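PDB 4ESQ: Serine/threonine protein kinase from Mycobacterium tuberculosis, which probably phosphorylates serine and threonine residues of proteins as a membrane-bound receptor kinase, whose extracellular sensor domain is the part in this chain. Local coordinates for residues A[106-118]-A[129-143]. Numbering follows the deposited sequence.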
loop_
_atom_site.group_PDB
_atom_site.type_symbol
_atom_site.label_atom_id
_atom_site.label_comp_id
_atom_site.label_asym_id
_atom_site.label_seq_id
_atom_site.Cartn_x
_atom_site.Cartn_y
_atom_site.Cartn_z
ATOM N N SER A 106 1.365 -12.184 2.609
ATOM C CA SER A 106 1.242 -10.905 3.299
ATOM C C SER A 106 0.302 -11.019 4.491
ATOM O O SER A 106 0.589 -10.503 5.570
ATOM C CB SER A 106 0.774 -9.811 2.341
ATOM O OG SER A 106 1.746 -9.591 1.337
ATOM N N ALA A 107 -0.822 -11.697 4.302
ATOM C CA ALA A 107 -1.757 -11.893 5.396
ATOM C C ALA A 107 -1.083 -12.598 6.585
ATOM O O ALA A 107 -1.288 -12.207 7.737
ATOM C CB ALA A 107 -2.990 -12.649 4.927
ATOM N N ASP A 108 -0.274 -13.627 6.315
ATOM C CA ASP A 108 0.464 -14.289 7.403
ATOM C C ASP A 108 1.380 -13.340 8.149
ATOM O O ASP A 108 1.443 -13.361 9.378
ATOM C CB ASP A 108 1.322 -15.460 6.915
ATOM C CG ASP A 108 2.405 -15.860 7.947
ATOM O OD1 ASP A 108 2.074 -16.554 8.937
ATOM O OD2 ASP A 108 3.591 -15.472 7.785
ATOM N N LYS A 109 2.115 -12.523 7.403
ATOM C CA LYS A 109 3.056 -11.618 8.031
ATOM C C LYS A 109 2.324 -10.530 8.806
ATOM O O LYS A 109 2.703 -10.214 9.933
ATOM C CB LYS A 109 4.015 -11.012 7.005
ATOM C CG LYS A 109 4.953 -12.058 6.375
ATOM C CD LYS A 109 5.906 -11.428 5.371
ATOM C CE LYS A 109 6.982 -12.421 4.944
ATOM N NZ LYS A 109 7.940 -11.824 3.963
ATOM N N TRP A 110 1.269 -9.961 8.221
ATOM C CA TRP A 110 0.601 -8.850 8.896
ATOM C C TRP A 110 -0.040 -9.300 10.203
ATOM O O TRP A 110 -0.112 -8.531 11.167
ATOM C CB TRP A 110 -0.454 -8.191 8.008
ATOM C CG TRP A 110 0.059 -7.489 6.787
ATOM C CD1 TRP A 110 1.303 -7.609 6.211
ATOM C CD2 TRP A 110 -0.676 -6.567 5.967
ATOM N NE1 TRP A 110 1.377 -6.810 5.086
ATOM C CE2 TRP A 110 0.181 -6.159 4.919
ATOM C CE3 TRP A 110 -1.965 -6.026 6.034
ATOM C CZ2 TRP A 110 -0.220 -5.248 3.936
ATOM C CZ3 TRP A 110 -2.361 -5.122 5.057
ATOM C CH2 TRP A 110 -1.495 -4.749 4.018
ATOM N N LYS A 111 -0.518 -10.539 10.233
ATOM C CA LYS A 111 -1.202 -11.055 11.420
ATOM C C LYS A 111 -0.261 -11.191 12.616
ATOM O O LYS A 111 -0.701 -11.145 13.763
ATOM C CB LYS A 111 -1.907 -12.373 11.113
ATOM C CG LYS A 111 -3.138 -12.164 10.240
ATOM C CD LYS A 111 -3.830 -13.465 9.876
ATOM C CE LYS A 111 -4.939 -13.204 8.860
ATOM N NZ LYS A 111 -5.452 -14.468 8.250
ATOM N N ASN A 112 1.029 -11.350 12.331
ATOM C CA ASN A 112 2.046 -11.414 13.372
ATOM C C ASN A 112 2.501 -10.028 13.822
ATOM O O ASN A 112 3.247 -9.896 14.800
ATOM C CB ASN A 112 3.247 -12.239 12.903
ATOM C CG ASN A 112 2.938 -13.723 12.825
ATOM O OD1 ASN A 112 2.195 -14.261 13.651
ATOM N ND2 ASN A 112 3.512 -14.393 11.833
ATOM N N CYS A 113 2.061 -8.999 13.100
ATOM C CA CYS A 113 2.344 -7.620 13.478
ATOM C C CYS A 113 1.181 -6.994 14.243
ATOM O O CYS A 113 1.369 -6.020 14.976
ATOM C CB CYS A 113 2.651 -6.785 12.231
ATOM S SG CYS A 113 4.030 -7.444 11.275
ATOM N N ALA A 114 -0.012 -7.562 14.070
ATOM C CA ALA A 114 -1.236 -7.013 14.656
ATOM C C ALA A 114 -1.134 -6.821 16.163
ATOM O O ALA A 114 -0.644 -7.695 16.871
ATOM C CB ALA A 114 -2.421 -7.912 14.333
ATOM N N GLY A 115 -1.606 -5.677 16.647
ATOM C CA GLY A 115 -1.643 -5.420 18.076
ATOM C C GLY A 115 -0.279 -5.230 18.724
ATOM O O GLY A 115 -0.141 -5.381 19.937
ATOM N N LYS A 116 0.718 -4.879 17.917
ATOM C CA LYS A 116 2.078 -4.663 18.414
ATOM C C LYS A 116 2.624 -3.291 18.033
ATOM O O LYS A 116 2.219 -2.697 17.037
ATOM C CB LYS A 116 3.023 -5.743 17.880
ATOM C CG LYS A 116 2.653 -7.158 18.276
ATOM C CD LYS A 116 3.654 -8.155 17.705
ATOM C CE LYS A 116 3.256 -9.587 18.009
ATOM N NZ LYS A 116 4.288 -10.532 17.503
ATOM N N THR A 117 3.545 -2.780 18.845
ATOM C CA THR A 117 4.293 -1.590 18.480
ATOM C C THR A 117 5.666 -2.017 17.964
ATOM O O THR A 117 6.309 -2.880 18.556
ATOM C CB THR A 117 4.455 -0.629 19.677
ATOM O OG1 THR A 117 3.165 -0.278 20.191
ATOM C CG2 THR A 117 5.181 0.644 19.249
ATOM N N VAL A 118 6.093 -1.437 16.845
ATOM C CA VAL A 118 7.421 -1.686 16.294
ATOM C C VAL A 118 8.225 -0.386 16.250
ATOM O O VAL A 118 7.649 0.711 16.212
ATOM C CB VAL A 118 7.358 -2.311 14.870
ATOM C CG1 VAL A 118 6.696 -3.680 14.930
ATOM C CG2 VAL A 118 6.617 -1.390 13.896
ATOM N N TRP A 129 5.689 2.784 15.787
ATOM C CA TRP A 129 4.374 2.687 15.158
ATOM C C TRP A 129 3.608 1.519 15.756
ATOM O O TRP A 129 4.175 0.444 15.952
ATOM C CB TRP A 129 4.509 2.469 13.656
ATOM C CG TRP A 129 4.984 3.654 12.891
ATOM C CD1 TRP A 129 6.269 4.126 12.816
ATOM C CD2 TRP A 129 4.190 4.514 12.059
ATOM N NE1 TRP A 129 6.318 5.233 11.991
ATOM C CE2 TRP A 129 5.056 5.488 11.517
ATOM C CE3 TRP A 129 2.829 4.553 11.720
ATOM C CZ2 TRP A 129 4.604 6.494 10.658
ATOM C CZ3 TRP A 129 2.384 5.558 10.867
ATOM C CH2 TRP A 129 3.270 6.510 10.348
ATOM N N THR A 130 2.317 1.725 16.017
ATOM C CA THR A 130 1.483 0.701 16.643
ATOM C C THR A 130 0.436 0.173 15.658
ATOM O O THR A 130 -0.317 0.958 15.097
ATOM C CB THR A 130 0.742 1.281 17.864
ATOM O OG1 THR A 130 1.686 1.843 18.788
ATOM C CG2 THR A 130 -0.055 0.202 18.554
ATOM N N PHE A 131 0.394 -1.147 15.458
ATOM C CA PHE A 131 -0.598 -1.763 14.572
ATOM C C PHE A 131 -1.890 -2.090 15.322
ATOM O O PHE A 131 -1.856 -2.558 16.465
ATOM C CB PHE A 131 -0.060 -3.057 13.974
ATOM C CG PHE A 131 1.083 -2.859 13.038
ATOM C CD1 PHE A 131 0.853 -2.449 11.733
ATOM C CD2 PHE A 131 2.380 -3.095 13.450
ATOM C CE1 PHE A 131 1.914 -2.266 10.848
ATOM C CE2 PHE A 131 3.446 -2.922 12.569
ATOM C CZ PHE A 131 3.206 -2.503 11.274
ATOM N N ALA A 132 -3.019 -1.861 14.657
ATOM C CA ALA A 132 -4.304 -2.362 15.130
ATOM C C ALA A 132 -4.438 -3.819 14.698
ATOM O O ALA A 132 -3.446 -4.467 14.352
ATOM C CB ALA A 132 -5.434 -1.517 14.565
ATOM N N ASP A 133 -5.655 -4.351 14.705
ATOM C CA ASP A 133 -5.851 -5.705 14.205
ATOM C C ASP A 133 -6.014 -5.710 12.683
ATOM O O ASP A 133 -6.415 -4.717 12.081
ATOM C CB ASP A 133 -7.041 -6.390 14.887
ATOM C CG ASP A 133 -6.685 -6.959 16.257
ATOM O OD1 ASP A 133 -5.489 -6.941 16.631
ATOM O OD2 ASP A 133 -7.600 -7.439 16.958
ATOM N N VAL A 134 -5.661 -6.826 12.062
ATOM C CA VAL A 134 -5.836 -6.972 10.630
ATOM C C VAL A 134 -7.313 -7.164 10.323
ATOM O O VAL A 134 -7.992 -7.987 10.945
ATOM C CB VAL A 134 -5.031 -8.167 10.070
ATOM C CG1 VAL A 134 -5.365 -8.385 8.607
ATOM C CG2 VAL A 134 -3.539 -7.935 10.246
ATOM N N LYS A 135 -7.814 -6.377 9.381
ATOM C CA LYS A 135 -9.219 -6.441 9.000
ATOM C C LYS A 135 -9.367 -6.731 7.520
ATOM O O LYS A 135 -8.409 -7.141 6.858
ATOM C CB LYS A 135 -9.942 -5.144 9.370
ATOM C CG LYS A 135 -10.032 -4.923 10.871
ATOM C CD LYS A 135 -10.827 -3.671 11.208
ATOM C CE LYS A 135 -11.079 -3.587 12.703
ATOM N NZ LYS A 135 -11.855 -2.364 13.056
ATOM N N GLY A 136 -10.573 -6.517 7.007
ATOM C CA GLY A 136 -10.865 -6.794 5.615
ATOM C C GLY A 136 -11.515 -8.155 5.441
ATOM O O GLY A 136 -11.527 -8.973 6.359
ATOM N N SER A 137 -12.048 -8.389 4.248
ATOM C CA SER A 137 -12.666 -9.663 3.893
ATOM C C SER A 137 -12.034 -10.129 2.583
ATOM O O SER A 137 -11.682 -9.308 1.739
ATOM C CB SER A 137 -14.179 -9.489 3.744
ATOM O OG SER A 137 -14.822 -10.700 3.389
ATOM N N PRO A 138 -11.873 -11.446 2.423
ATOM C CA PRO A 138 -11.113 -11.991 1.295
ATOM C C PRO A 138 -11.518 -11.360 -0.036
ATOM O O PRO A 138 -12.699 -11.066 -0.264
ATOM C CB PRO A 138 -11.468 -13.480 1.324
ATOM C CG PRO A 138 -11.752 -13.756 2.757
ATOM C CD PRO A 138 -12.385 -12.506 3.309
ATOM N N PRO A 139 -10.538 -11.133 -0.916
ATOM C CA PRO A 139 -9.114 -11.418 -0.738
ATOM C C PRO A 139 -8.356 -10.183 -0.268
ATOM O O PRO A 139 -7.178 -10.027 -0.587
ATOM C CB PRO A 139 -8.678 -11.757 -2.157
ATOM C CG PRO A 139 -9.496 -10.855 -2.995
ATOM C CD PRO A 139 -10.828 -10.682 -2.289
ATOM N N THR A 140 -9.030 -9.302 0.455
ATOM C CA THR A 140 -8.428 -8.029 0.851
ATOM C C THR A 140 -7.999 -8.081 2.304
ATOM O O THR A 140 -8.695 -8.649 3.152
ATOM C CB THR A 140 -9.421 -6.853 0.670
ATOM O OG1 THR A 140 -9.822 -6.757 -0.703
ATOM C CG2 THR A 140 -8.784 -5.525 1.098
ATOM N N ILE A 141 -6.847 -7.492 2.597
ATOM C CA ILE A 141 -6.437 -7.296 3.979
ATOM C C ILE A 141 -6.167 -5.809 4.231
ATOM O O ILE A 141 -5.671 -5.102 3.355
ATOM C CB ILE A 141 -5.179 -8.118 4.329
ATOM C CG1 ILE A 141 -4.061 -7.814 3.335
ATOM C CG2 ILE A 141 -5.499 -9.620 4.378
ATOM C CD1 ILE A 141 -2.759 -8.538 3.641
ATOM N N THR A 142 -6.493 -5.337 5.431
ATOM C CA THR A 142 -6.172 -3.967 5.814
ATOM C C THR A 142 -5.670 -3.944 7.248
ATOM O O THR A 142 -5.988 -4.828 8.046
ATOM C CB THR A 142 -7.386 -3.012 5.723
ATOM O OG1 THR A 142 -8.389 -3.412 6.665
ATOM C CG2 THR A 142 -7.977 -2.999 4.313
ATOM N N VAL A 143 -4.892 -2.927 7.575
ATOM C CA VAL A 143 -4.476 -2.715 8.954
ATOM C C VAL A 143 -4.136 -1.248 9.127
ATOM O O VAL A 143 -3.583 -0.627 8.218
ATOM C CB VAL A 143 -3.270 -3.621 9.363
ATOM C CG1 VAL A 143 -2.013 -3.238 8.586
ATOM C CG2 VAL A 143 -3.013 -3.533 10.877
#
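Ile-141 sets its CD1 methyl over one face of the Trp-110 indole, 3.6 Å from the centroid of the six-membered ring and 13° off its normal, a CH-pi contact. With chi1 at 54°, CG1 of Ile-141 stands between the backbone N and the carbonyl carbon, and the chain, extended beyond it, carries CD1 over the indole, while CG2 turns to the methyl of Ala-107. Val-143 CG1 reaches the same indole obliquely at CE3, and Val-134 CG2 packs against Trp-110 CB, 3.8 Å away. Farther along the segment, Cys-113 lays its CB over a face of the Phe-131 ring, 4.1 Å from the centroid; its sulfur, disulfide-bonded to Cys-50, lies oblique to the same ring, a sulfur-aromatic contact. Val-118 CG2 touches Phe-131 at CE2, 3.8 Å away.

Backbone bonds set the register of the hairpin strands beside this packing. A type II turn from Cys-113 to Lys-116 leads from helix 96-111 into strand 117-122, and at Gly-115 its N-H bonds to Ala-132 O (3.2 Å) and, weakly, to Phe-131 O. Phe-131 N gives a nearly straight bond (171°) to Lys-116 O, and Val-118 and Trp-129 form an antiparallel hydrogen-bonded pair. At the adjoining non-hydrogen-bonded pair, the hydroxyls of Thr-117 and Thr-130 bond across the strands, OG1 to OG1 2.9 Å. Lys-116 NZ returns to Asn-112 O, just ahead of the turn.

Helix 51-54 adds Ala-53 against Trp-110, Cys-113 and Phe-131. Apolar packing of Trp-110 thus seats the helix on the sensor domain's antiparallel sheet, Phe-131 packs against Cys-113, and main-chain bonds and a hydroxyl pair join the hairpin strands.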